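Local atomic coordinates of conserved hypothetical protein (Sulfolobus solfataricus, PDB entry 2GF6), a protein that probably hydrolyses acyl-CoA thioesters, as a coenzyme A-binding member of the hot-dog-fold thioesterases. Residues V59-H64 and Y108-A113; L80-I85 and K92-V97; Y7-V12 and T34-K39. All blocks are in the same frame, centred on the assembly; numbering follows the deposited sequence.

Interaction 1 (V59-H64 and Y108-A113). With COA (coenzyme A), chain E.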
loop_
_atom_site.group_PDB
_atom_site.type_symbol
_atom_site.label_atom_id
_atom_site.label_comp_id
_atom_site.label_asym_id
_atom_site.label_seq_id
_atom_site.Cartn_x
_atom_site.Cartn_y
_atom_site.Cartn_z
ATOM N N VAL A 59 -19.082 3.478 3.276
ATOM C CA VAL A 59 -18.391 2.421 2.547
ATOM C C VAL A 59 -18.611 2.591 1.063
ATOM O O VAL A 59 -19.722 2.912 0.651
ATOM C CB VAL A 59 -18.811 0.971 3.013
ATOM C CG1 VAL A 59 -18.642 0.819 4.534
ATOM C CG2 VAL A 59 -20.215 0.594 2.582
ATOM N N ILE A 60 -17.557 2.336 0.268
ATOM C CA ILE A 60 -17.585 2.470 -1.199
ATOM C C ILE A 60 -18.387 1.336 -1.860
ATOM O O ILE A 60 -18.146 0.154 -1.603
ATOM C CB ILE A 60 -16.139 2.478 -1.783
ATOM C CG1 ILE A 60 -15.333 3.641 -1.207
ATOM C CG2 ILE A 60 -16.122 2.570 -3.312
ATOM C CD1 ILE A 60 -13.849 3.476 -1.343
ATOM N N ALA A 61 -19.351 1.721 -2.693
ATOM C CA ALA A 61 -20.175 0.798 -3.453
ATOM C C ALA A 61 -19.727 0.659 -4.879
ATOM O O ALA A 61 -20.074 -0.307 -5.557
ATOM C CB ALA A 61 -21.574 1.300 -3.438
ATOM N N GLU A 62 -19.004 1.655 -5.382
ATOM C CA GLU A 62 -18.656 1.636 -6.780
ATOM C C GLU A 62 -17.575 2.636 -6.991
ATOM O O GLU A 62 -17.604 3.693 -6.363
ATOM C CB GLU A 62 -19.873 2.007 -7.648
ATOM C CG GLU A 62 -19.529 1.973 -9.137
ATOM C CD GLU A 62 -20.696 2.217 -10.041
ATOM O OE1 GLU A 62 -21.841 2.189 -9.512
ATOM O OE2 GLU A 62 -20.438 2.438 -11.271
ATOM N N SER A 63 -16.617 2.317 -7.873
ATOM C CA SER A 63 -15.564 3.264 -8.238
ATOM C C SER A 63 -15.328 3.257 -9.729
ATOM O O SER A 63 -15.478 2.252 -10.373
ATOM C CB SER A 63 -14.250 3.004 -7.483
ATOM O OG SER A 63 -13.827 1.649 -7.605
ATOM N N HIS A 64 -14.987 4.421 -10.256
ATOM C CA HIS A 64 -14.680 4.578 -11.636
ATOM C C HIS A 64 -13.641 5.661 -11.852
ATOM O O HIS A 64 -13.716 6.710 -11.223
ATOM C CB HIS A 64 -15.930 4.965 -12.390
ATOM C CG HIS A 64 -15.724 5.022 -13.867
ATOM N ND1 HIS A 64 -15.757 6.204 -14.572
ATOM C CD2 HIS A 64 -15.381 4.061 -14.753
ATOM C CE1 HIS A 64 -15.522 5.954 -15.848
ATOM N NE2 HIS A 64 -15.265 4.666 -15.982
ATOM N N TYR A 108 -15.180 8.896 -10.174
ATOM C CA TYR A 108 -16.090 9.068 -9.067
ATOM C C TYR A 108 -15.967 7.876 -8.171
ATOM O O TYR A 108 -15.516 6.827 -8.595
ATOM C CB TYR A 108 -17.532 9.215 -9.561
ATOM C CG TYR A 108 -18.099 8.017 -10.292
ATOM C CD1 TYR A 108 -18.504 6.851 -9.594
ATOM C CD2 TYR A 108 -18.244 8.026 -11.684
ATOM C CE1 TYR A 108 -19.027 5.743 -10.284
ATOM C CE2 TYR A 108 -18.759 6.925 -12.367
ATOM C CZ TYR A 108 -19.144 5.799 -11.660
ATOM O OH TYR A 108 -19.629 4.751 -12.342
ATOM N N VAL A 109 -16.317 8.054 -6.908
ATOM C CA VAL A 109 -16.625 6.926 -6.030
ATOM C C VAL A 109 -17.999 7.220 -5.483
ATOM O O VAL A 109 -18.359 8.361 -5.229
ATOM C CB VAL A 109 -15.622 6.715 -4.832
ATOM C CG1 VAL A 109 -14.214 6.725 -5.325
ATOM C CG2 VAL A 109 -15.756 7.754 -3.797
ATOM N N ILE A 110 -18.751 6.165 -5.293
ATOM C CA ILE A 110 -20.035 6.242 -4.703
ATOM C C ILE A 110 -19.967 5.656 -3.313
ATOM O O ILE A 110 -19.537 4.533 -3.105
ATOM C CB ILE A 110 -21.026 5.530 -5.590
ATOM C CG1 ILE A 110 -21.170 6.356 -6.876
ATOM C CG2 ILE A 110 -22.325 5.252 -4.822
ATOM C CD1 ILE A 110 -22.171 5.877 -7.825
ATOM N N GLN A 111 -20.419 6.443 -2.349
ATOM C CA GLN A 111 -20.382 6.039 -0.973
ATOM C C GLN A 111 -21.746 5.968 -0.358
ATOM O O GLN A 111 -22.617 6.770 -0.657
ATOM C CB GLN A 111 -19.444 6.951 -0.187
ATOM C CG GLN A 111 -18.037 6.560 -0.518
ATOM C CD GLN A 111 -17.050 7.049 0.456
ATOM O OE1 GLN A 111 -16.704 8.235 0.447
ATOM N NE2 GLN A 111 -16.538 6.145 1.288
ATOM N N ILE A 112 -21.916 4.961 0.489
ATOM C CA ILE A 112 -23.178 4.685 1.130
ATOM C C ILE A 112 -22.955 4.722 2.625
ATOM O O ILE A 112 -21.981 4.180 3.121
ATOM C CB ILE A 112 -23.744 3.307 0.665
ATOM C CG1 ILE A 112 -23.845 3.248 -0.863
ATOM C CG2 ILE A 112 -25.110 3.017 1.268
ATOM C CD1 ILE A 112 -24.314 1.912 -1.366
ATOM N N ALA A 113 -23.867 5.404 3.327
ATOM C CA ALA A 113 -23.918 5.417 4.764
ATOM C C ALA A 113 -24.497 4.079 5.269
ATOM O O ALA A 113 -25.503 3.581 4.742
ATOM C CB ALA A 113 -24.762 6.599 5.233
HETATM N N1A COA E . -24.791 3.676 -7.200
HETATM C C2A COA E . -25.892 4.358 -6.696
HETATM N N3A COA E . -26.660 3.786 -5.697
HETATM C C4A COA E . -26.314 2.561 -5.235
HETATM C C5A COA E . -25.214 1.874 -5.736
HETATM C C6A COA E . -24.441 2.436 -6.723
HETATM N N6A COA E . -23.531 1.670 -7.338
HETATM N N7A COA E . -25.116 0.698 -5.079
HETATM C C8A COA E . -26.117 0.629 -4.162
HETATM N N9A COA E . -26.866 1.772 -4.273
HETATM C C1B COA E . -28.133 2.105 -3.626
HETATM C C2B COA E . -29.237 1.101 -3.828
HETATM O O2B COA E . -29.917 1.294 -5.034
HETATM C C3B COA E . -30.136 1.429 -2.669
HETATM O O3B COA E . -30.971 2.503 -3.086
HETATM P P3B COA E . -32.412 2.846 -2.441
HETATM O O7A COA E . -32.249 4.118 -1.626
HETATM O O8A COA E . -32.958 1.747 -1.552
HETATM O O9A COA E . -33.349 3.139 -3.584
HETATM C C4B COA E . -29.176 1.885 -1.576
HETATM O O4B COA E . -27.955 2.158 -2.238
HETATM C C5B COA E . -28.922 0.839 -0.520
HETATM O O5B COA E . -28.352 -0.270 -1.149
HETATM P P1A COA E . -28.842 -1.769 -0.860
HETATM O O1A COA E . -28.707 -2.653 -2.059
HETATM O O2A COA E . -30.219 -1.788 -0.276
HETATM O O3A COA E . -27.695 -2.238 0.158
HETATM P P2A COA E . -27.793 -2.679 1.690
HETATM O O4A COA E . -28.294 -4.069 1.939
HETATM O O5A COA E . -28.470 -1.697 2.608
HETATM O O6A COA E . -26.234 -2.681 2.001
HETATM C CBP COA E . -23.999 -2.803 1.551
HETATM C CCP COA E . -25.275 -2.096 1.142
HETATM C CDP COA E . -24.355 -4.268 1.841
HETATM C CEP COA E . -23.494 -2.110 2.808
HETATM C CAP COA E . -22.990 -2.767 0.418
HETATM O OAP COA E . -23.465 -3.452 -0.723
HETATM C C9P COA E . -21.683 -3.394 0.769
HETATM O O9P COA E . -21.381 -3.939 2.031
HETATM N N8P COA E . -20.826 -3.385 -0.213
HETATM C C7P COA E . -19.457 -3.726 0.083
HETATM C C6P COA E . -18.640 -2.476 -0.077
HETATM C C5P COA E . -17.180 -2.782 0.029
HETATM O O5P COA E . -16.722 -3.856 0.476
HETATM N N4P COA E . -16.468 -1.775 -0.423
HETATM C C3P COA E . -15.097 -1.996 -0.778
HETATM C C2P COA E . -14.551 -0.777 -1.461
HETATM S S1P COA E . -12.854 -1.074 -1.785
#

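Interaction 2 (L80-I85 and K92-V97)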
loop_
_atom_site.group_PDB
_atom_site.type_symbol
_atom_site.label_atom_id
_atom_site.label_comp_id
_atom_site.label_asym_id
_atom_site.label_seq_id
_atom_site.Cartn_x
_atom_site.Cartn_y
_atom_site.Cartn_z
ATOM N N LEU A 80 -10.249 18.434 -7.777
ATOM C CA LEU A 80 -11.526 19.140 -7.747
ATOM C C LEU A 80 -12.640 18.144 -7.422
ATOM O O LEU A 80 -12.775 17.127 -8.079
ATOM C CB LEU A 80 -11.797 19.809 -9.104
ATOM C CG LEU A 80 -10.669 20.672 -9.681
ATOM C CD1 LEU A 80 -11.068 21.345 -10.959
ATOM C CD2 LEU A 80 -10.237 21.731 -8.692
ATOM N N LEU A 81 -13.445 18.451 -6.411
ATOM C CA LEU A 81 -14.530 17.568 -6.001
ATOM C C LEU A 81 -15.908 18.126 -6.351
ATOM O O LEU A 81 -16.167 19.318 -6.179
ATOM C CB LEU A 81 -14.465 17.329 -4.493
ATOM C CG LEU A 81 -15.156 16.062 -3.967
ATOM C CD1 LEU A 81 -14.395 14.790 -4.372
ATOM C CD2 LEU A 81 -15.259 16.161 -2.470
ATOM N N ASN A 82 -16.787 17.238 -6.809
ATOM C CA ASN A 82 -18.188 17.563 -7.008
ATOM C C ASN A 82 -19.073 16.505 -6.358
ATOM O O ASN A 82 -19.398 15.505 -6.983
ATOM C CB ASN A 82 -18.495 17.634 -8.502
ATOM C CG ASN A 82 -19.923 18.116 -8.794
ATOM O OD1 ASN A 82 -20.284 19.213 -8.408
ATOM N ND2 ASN A 82 -20.715 17.302 -9.501
ATOM N N PRO A 83 -19.472 16.724 -5.099
ATOM C CA PRO A 83 -20.398 15.794 -4.445
ATOM C C PRO A 83 -21.814 15.887 -5.029
ATOM O O PRO A 83 -22.340 16.984 -5.190
ATOM C CB PRO A 83 -20.390 16.247 -2.979
ATOM C CG PRO A 83 -19.250 17.222 -2.868
ATOM C CD PRO A 83 -19.100 17.838 -4.211
ATOM N N LYS A 84 -22.394 14.741 -5.359
ATOM C CA LYS A 84 -23.776 14.644 -5.842
ATOM C C LYS A 84 -24.529 13.752 -4.870
ATOM O O LYS A 84 -24.200 12.576 -4.716
ATOM C CB LYS A 84 -23.846 13.992 -7.229
ATOM C CG LYS A 84 -23.465 14.856 -8.375
ATOM C CD LYS A 84 -23.756 14.123 -9.715
ATOM C CE LYS A 84 -23.576 15.044 -10.950
ATOM N NZ LYS A 84 -22.800 14.365 -12.067
ATOM N N ILE A 85 -25.534 14.311 -4.218
ATOM C CA ILE A 85 -26.352 13.557 -3.307
ATOM C C ILE A 85 -27.425 12.787 -4.099
ATOM O O ILE A 85 -28.366 13.394 -4.614
ATOM C CB ILE A 85 -26.961 14.504 -2.264
ATOM C CG1 ILE A 85 -25.840 15.089 -1.401
ATOM C CG2 ILE A 85 -28.001 13.778 -1.409
ATOM C CD1 ILE A 85 -26.303 16.158 -0.458
ATOM N N LYS A 92 -22.344 10.469 -4.586
ATOM C CA LYS A 92 -21.409 10.217 -5.647
ATOM C C LYS A 92 -20.407 11.355 -5.627
ATOM O O LYS A 92 -20.761 12.491 -5.893
ATOM C CB LYS A 92 -22.113 10.205 -6.989
ATOM C CG LYS A 92 -21.227 10.032 -8.185
ATOM C CD LYS A 92 -22.101 9.985 -9.427
ATOM C CE LYS A 92 -21.299 9.685 -10.670
ATOM N NZ LYS A 92 -22.114 10.073 -11.838
ATOM N N PHE A 93 -19.165 11.033 -5.279
ATOM C CA PHE A 93 -18.108 11.996 -5.192
ATOM C C PHE A 93 -17.390 11.955 -6.511
ATOM O O PHE A 93 -16.577 11.077 -6.713
ATOM C CB PHE A 93 -17.149 11.617 -4.058
ATOM C CG PHE A 93 -17.685 11.907 -2.685
ATOM C CD1 PHE A 93 -17.805 13.214 -2.244
ATOM C CD2 PHE A 93 -18.062 10.878 -1.822
ATOM C CE1 PHE A 93 -18.283 13.497 -0.971
ATOM C CE2 PHE A 93 -18.542 11.164 -0.549
ATOM C CZ PHE A 93 -18.658 12.472 -0.127
ATOM N N GLU A 94 -17.749 12.860 -7.420
ATOM C CA GLU A 94 -17.070 13.026 -8.722
ATOM C C GLU A 94 -15.791 13.833 -8.520
ATOM O O GLU A 94 -15.782 14.756 -7.716
ATOM C CB GLU A 94 -17.961 13.775 -9.699
ATOM C CG GLU A 94 -19.379 13.222 -9.877
ATOM C CD GLU A 94 -20.185 13.955 -10.980
ATOM O OE1 GLU A 94 -20.041 15.189 -11.163
ATOM O OE2 GLU A 94 -20.996 13.293 -11.656
ATOM N N PHE A 95 -14.721 13.511 -9.249
ATOM C CA PHE A 95 -13.460 14.223 -9.078
ATOM C C PHE A 95 -12.689 14.361 -10.379
ATOM O O PHE A 95 -12.843 13.534 -11.275
ATOM C CB PHE A 95 -12.581 13.543 -8.023
ATOM C CG PHE A 95 -12.102 12.170 -8.415
ATOM C CD1 PHE A 95 -10.995 12.012 -9.259
ATOM C CD2 PHE A 95 -12.733 11.016 -7.920
ATOM C CE1 PHE A 95 -10.541 10.743 -9.623
ATOM C CE2 PHE A 95 -12.272 9.737 -8.290
ATOM C CZ PHE A 95 -11.171 9.612 -9.146
ATOM N N LYS A 96 -11.882 15.419 -10.465
ATOM C CA LYS A 96 -10.935 15.631 -11.552
ATOM C C LYS A 96 -9.589 15.871 -10.931
ATOM O O LYS A 96 -9.499 16.543 -9.901
ATOM C CB LYS A 96 -11.298 16.857 -12.376
ATOM C CG LYS A 96 -12.707 16.841 -12.938
ATOM C CD LYS A 96 -13.020 18.078 -13.761
ATOM C CE LYS A 96 -14.343 17.902 -14.520
ATOM N NZ LYS A 96 -14.542 18.981 -15.526
ATOM N N VAL A 97 -8.540 15.340 -11.558
ATOM C CA VAL A 97 -7.171 15.680 -11.180
ATOM C C VAL A 97 -6.534 16.552 -12.257
ATOM O O VAL A 97 -6.629 16.256 -13.449
ATOM C CB VAL A 97 -6.308 14.442 -10.922
ATOM C CG1 VAL A 97 -4.894 14.841 -10.447
ATOM C CG2 VAL A 97 -6.964 13.552 -9.877
#

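Interaction 3 (Y7-V12 and T34-K39)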
loop_
_atom_site.group_PDB
_atom_site.type_symbol
_atom_site.label_atom_id
_atom_site.label_comp_id
_atom_site.label_asym_id
_atom_site.label_seq_id
_atom_site.Cartn_x
_atom_site.Cartn_y
_atom_site.Cartn_z
ATOM N N TYR A 7 -13.915 22.197 -1.931
ATOM C CA TYR A 7 -13.981 21.312 -3.061
ATOM C C TYR A 7 -12.633 21.172 -3.713
ATOM O O TYR A 7 -12.505 20.358 -4.607
ATOM C CB TYR A 7 -15.004 21.830 -4.079
ATOM C CG TYR A 7 -16.412 21.921 -3.511
ATOM C CD1 TYR A 7 -17.118 20.776 -3.158
ATOM C CD2 TYR A 7 -17.022 23.133 -3.321
ATOM C CE1 TYR A 7 -18.389 20.850 -2.622
ATOM C CE2 TYR A 7 -18.294 23.218 -2.786
ATOM C CZ TYR A 7 -18.978 22.076 -2.440
ATOM O OH TYR A 7 -20.260 22.154 -1.919
ATOM N N VAL A 8 -11.648 21.977 -3.282
ATOM C CA VAL A 8 -10.297 21.995 -3.863
ATOM C C VAL A 8 -9.285 21.430 -2.864
ATOM O O VAL A 8 -9.205 21.891 -1.725
ATOM C CB VAL A 8 -9.849 23.439 -4.246
ATOM C CG1 VAL A 8 -8.593 23.416 -5.132
ATOM C CG2 VAL A 8 -10.965 24.202 -4.954
ATOM N N PHE A 9 -8.506 20.449 -3.305
ATOM C CA PHE A 9 -7.423 19.869 -2.507
ATOM C C PHE A 9 -6.147 19.772 -3.323
ATOM O O PHE A 9 -6.193 19.339 -4.466
ATOM C CB PHE A 9 -7.817 18.456 -2.051
ATOM C CG PHE A 9 -6.774 17.782 -1.193
ATOM C CD1 PHE A 9 -6.623 18.137 0.133
ATOM C CD2 PHE A 9 -5.957 16.798 -1.715
ATOM C CE1 PHE A 9 -5.670 17.534 0.931
ATOM C CE2 PHE A 9 -4.993 16.193 -0.931
ATOM C CZ PHE A 9 -4.845 16.571 0.402
ATOM N N GLU A 10 -5.005 20.126 -2.732
ATOM C CA GLU A 10 -3.728 19.983 -3.425
ATOM C C GLU A 10 -2.814 18.969 -2.761
ATOM O O GLU A 10 -2.758 18.883 -1.530
ATOM C CB GLU A 10 -3.003 21.323 -3.522
ATOM C CG GLU A 10 -3.889 22.446 -3.931
ATOM C CD GLU A 10 -3.095 23.606 -4.431
ATOM O OE1 GLU A 10 -2.375 24.235 -3.629
ATOM O OE2 GLU A 10 -3.177 23.859 -5.646
ATOM N N ASP A 11 -2.101 18.204 -3.596
ATOM C CA ASP A 11 -1.207 17.157 -3.126
ATOM C C ASP A 11 -0.014 17.038 -4.077
ATOM O O ASP A 11 0.031 17.683 -5.110
ATOM C CB ASP A 11 -1.958 15.825 -3.003
ATOM C CG ASP A 11 -1.565 15.041 -1.741
ATOM O OD1 ASP A 11 -0.372 15.094 -1.354
ATOM O OD2 ASP A 11 -2.454 14.396 -1.126
ATOM N N VAL A 12 0.957 16.224 -3.697
ATOM C CA VAL A 12 2.201 16.056 -4.459
ATOM C C VAL A 12 2.486 14.554 -4.565
ATOM O O VAL A 12 2.241 13.799 -3.602
ATOM C CB VAL A 12 3.377 16.843 -3.785
ATOM C CG1 VAL A 12 3.683 16.293 -2.393
ATOM C CG2 VAL A 12 4.626 16.842 -4.642
ATOM N N THR A 34 -9.456 10.197 -1.496
ATOM C CA THR A 34 -9.762 10.043 -0.055
ATOM C C THR A 34 -9.377 11.293 0.737
ATOM O O THR A 34 -10.167 11.824 1.494
ATOM C CB THR A 34 -9.061 8.782 0.515
ATOM O OG1 THR A 34 -9.439 7.679 -0.296
ATOM C CG2 THR A 34 -9.494 8.489 1.983
ATOM N N ASN A 35 -8.165 11.791 0.531
ATOM C CA ASN A 35 -7.781 13.045 1.138
ATOM C C ASN A 35 -8.733 14.157 0.726
ATOM O O ASN A 35 -9.140 14.984 1.545
ATOM C CB ASN A 35 -6.354 13.418 0.749
ATOM C CG ASN A 35 -5.311 12.528 1.392
ATOM O OD1 ASN A 35 -5.551 11.912 2.440
ATOM N ND2 ASN A 35 -4.142 12.460 0.771
ATOM N N THR A 36 -9.089 14.201 -0.551
ATOM C CA THR A 36 -9.984 15.285 -1.010
ATOM C C THR A 36 -11.350 15.180 -0.313
ATOM O O THR A 36 -11.891 16.192 0.207
ATOM C CB THR A 36 -10.123 15.282 -2.542
ATOM O OG1 THR A 36 -8.825 15.378 -3.124
ATOM C CG2 THR A 36 -10.953 16.438 -3.040
ATOM N N ILE A 37 -11.905 13.970 -0.285
ATOM C CA ILE A 37 -13.230 13.728 0.320
ATOM C C ILE A 37 -13.191 13.917 1.838
ATOM O O ILE A 37 -14.075 14.555 2.417
ATOM C CB ILE A 37 -13.774 12.351 -0.020
ATOM C CG1 ILE A 37 -14.091 12.294 -1.513
ATOM C CG2 ILE A 37 -15.038 12.078 0.799
ATOM C CD1 ILE A 37 -14.227 10.905 -2.075
ATOM N N GLU A 38 -12.150 13.395 2.469
ATOM C CA GLU A 38 -11.993 13.560 3.885
ATOM C C GLU A 38 -11.972 15.039 4.228
ATOM O O GLU A 38 -12.626 15.433 5.178
ATOM C CB GLU A 38 -10.725 12.880 4.392
ATOM C CG GLU A 38 -10.540 13.037 5.890
ATOM C CD GLU A 38 -9.460 12.152 6.494
ATOM O OE1 GLU A 38 -8.720 11.418 5.779
ATOM O OE2 GLU A 38 -9.365 12.179 7.725
ATOM N N LYS A 39 -11.235 15.855 3.459
ATOM C CA LYS A 39 -11.124 17.287 3.793
ATOM C C LYS A 39 -12.468 17.985 3.624
ATOM O O LYS A 39 -12.895 18.767 4.475
ATOM C CB LYS A 39 -10.048 17.975 2.931
ATOM C CG LYS A 39 -9.767 19.422 3.339
ATOM C CD LYS A 39 -8.851 20.182 2.339
ATOM C CE LYS A 39 -9.557 20.493 1.016
ATOM N NZ LYS A 39 -10.294 21.818 1.003
#

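Interaction 1 (V59-H64 and Y108-A113)
Glu62 leaves strand 59-64 with CG anti to its backbone N (chi1 -179°) and stays extended, which carries the carboxylate between cofactor and protein. Glu62 OE1 accepts a bond from the adenine amino group, N6A of coenzyme A, at 2.8 Å. Glu62 OE2 takes the hydroxyl of Tyr108 at 2.7 Å from OH, met from above the carboxylate plane, and a second bond from His64 NE2 of the second subunit. Tyr108 holds CG in the crowded position between backbone N and carbonyl carbon (chi1 63°); its ring thereby passes under His64, whose CB lies over one face in a CH-pi contact, 3.6 Å from the centroid. Ala61 and Glu62 together oppose Ile110: Ala61 N donates to Ile110 O (2.8 Å) and Ile110 N to Glu62 O (2.9 Å), while Ala61 departs from extended geometry (psi -22°), a beta bulge. Ile60 O accepts the pantetheine N4P at 2.8 Å. Ala61 CB and Ile112 CD1 are tight at 3.5 Å, and the CD1 atoms of Ile110 and Ile112 touch the adenine. The antiparallel pairing continues into a strand of the second subunit, whose Tyr67 and His68 carbonyls also bind the cofactor: the interfacial CoA site of a hot-dog dimer.

Interaction 2 (L80-I85 and K92-V97)
This is the antiparallel pairing of the two strands of a beta hairpin, 76-85 with 90-99, in the middle of the curved sheet; one side of the hairpin packs on helix 26-45. Its register rests on reciprocal backbone bonds at three hydrogen-bonded pairs, Leu80 with Lys96, Asn82 with Glu94 and Lys84 with Lys92, the straightest being Lys92 N to Lys84 O (2.8 Å, 174°). On the helix-facing side Leu81, with CG anti to its backbone N (chi1 -158°), brings CD2 to 3.9 Å from Phe93 CD1. Pro83 CB meets the same ring obliquely, 4.0 Å from CE1 of Phe93, and Ile37 and Phe40 of the helix adjoin this cluster. Pro83 occupies a non-hydrogen-bonded position, so its missing N-H costs the pairing with Phe93 nothing.

The other face, apart from Leu80, is polar. Asn82 and Glu94 run side by side, and Asn82 ND2 reaches Glu94 OE1 at 2.8 Å, close to its own amide plane but from above the carboxylate plane. Lys84 crosses obliquely to form a salt bridge with Glu94 OE2, though both atoms are modelled too close for their exact places to be trusted. Lys92 NZ adds a weak salt bridge to the same oxygen and a cation-pi contact with Tyr108. One carboxylate thus appears to serve two neighbouring ammonium groups, which would probably favour its ionised form and soften the repulsion between them.

Interaction 3 (Y7-V12 and T34-K39)
With CG anti to the backbone N (chi1 -179°), Phe9 sends its ring straight from strand 8-12 onto helix 34-39, while Lys39, extended at first and then folded by chi3 71° and chi4 89°, curls its tip back to the strand. The two segments are 8.3 Å apart at the closest approach of their axes, and the Phe9 ring fills much of that distance. Its outer end rests against Asn35, CB lying 3.5 Å from Phe9 CZ and equally near CE2. Backbone atoms of the helix, Asn35 O and Thr36 N, lie over one face, displaced toward the rim. At the root of the side chain, Phe9 CB is 3.4 Å from Thr36 OG1, a hydroxyl that is bonded to Phe32 O within the helix. Lys39 approaches in the ring plane, its CD 3.7 Å from Phe9 CD1.

Polar links flank the ring. Lys39 NZ makes a weak bond to Val8 O (2.9 Å), but its stronger partner is Glu43, in a salt bridge. Asn35 ND2 donates to Asp11 OD2 at 3.2 Å, arriving nearly along the C-O axis and close to the amide plane. That amide is also held from its other end, where Tyr16 of the third subunit bonds to OD1. Asp11 OD1 turns its anti lone pair to Val12 N (2.9 Å), and OD2 has a salt bridge to Arg31. An alanine in place of Phe9 would remove the ring and its contacts with Asn35 and Lys39, and would probably loosen the seating of the strand on the helix. The Asp11 carboxylate, gripped by a guanidinium, an amide N-H and a backbone N-H, is likely to be ionised and fixed in rotation, tying the strand to a helix that itself contacts the third subunit.

All three interactions belong to one hot-dog unit, in which a curved antiparallel sheet packs on helix 26-45. Across the sheet the strands run 8-12, 76-85, 90-99, 102-115, 56-67, so interaction 2 lies between the others: its centre is about 11 Å from each of theirs, and those two are about 16 Å apart. Along the chain interaction 3 closes first; the strands of interaction 1 then bracket the hairpin of interaction 2. Backbone bonds join neighbours, Leu81 N to Tyr7 O and Phe93 N to Val109 O. Ile37 of the helix touches Leu81, Phe93 and Val109, linking the helix seat at one side of the sheet with the cofactor-binding strands at the other.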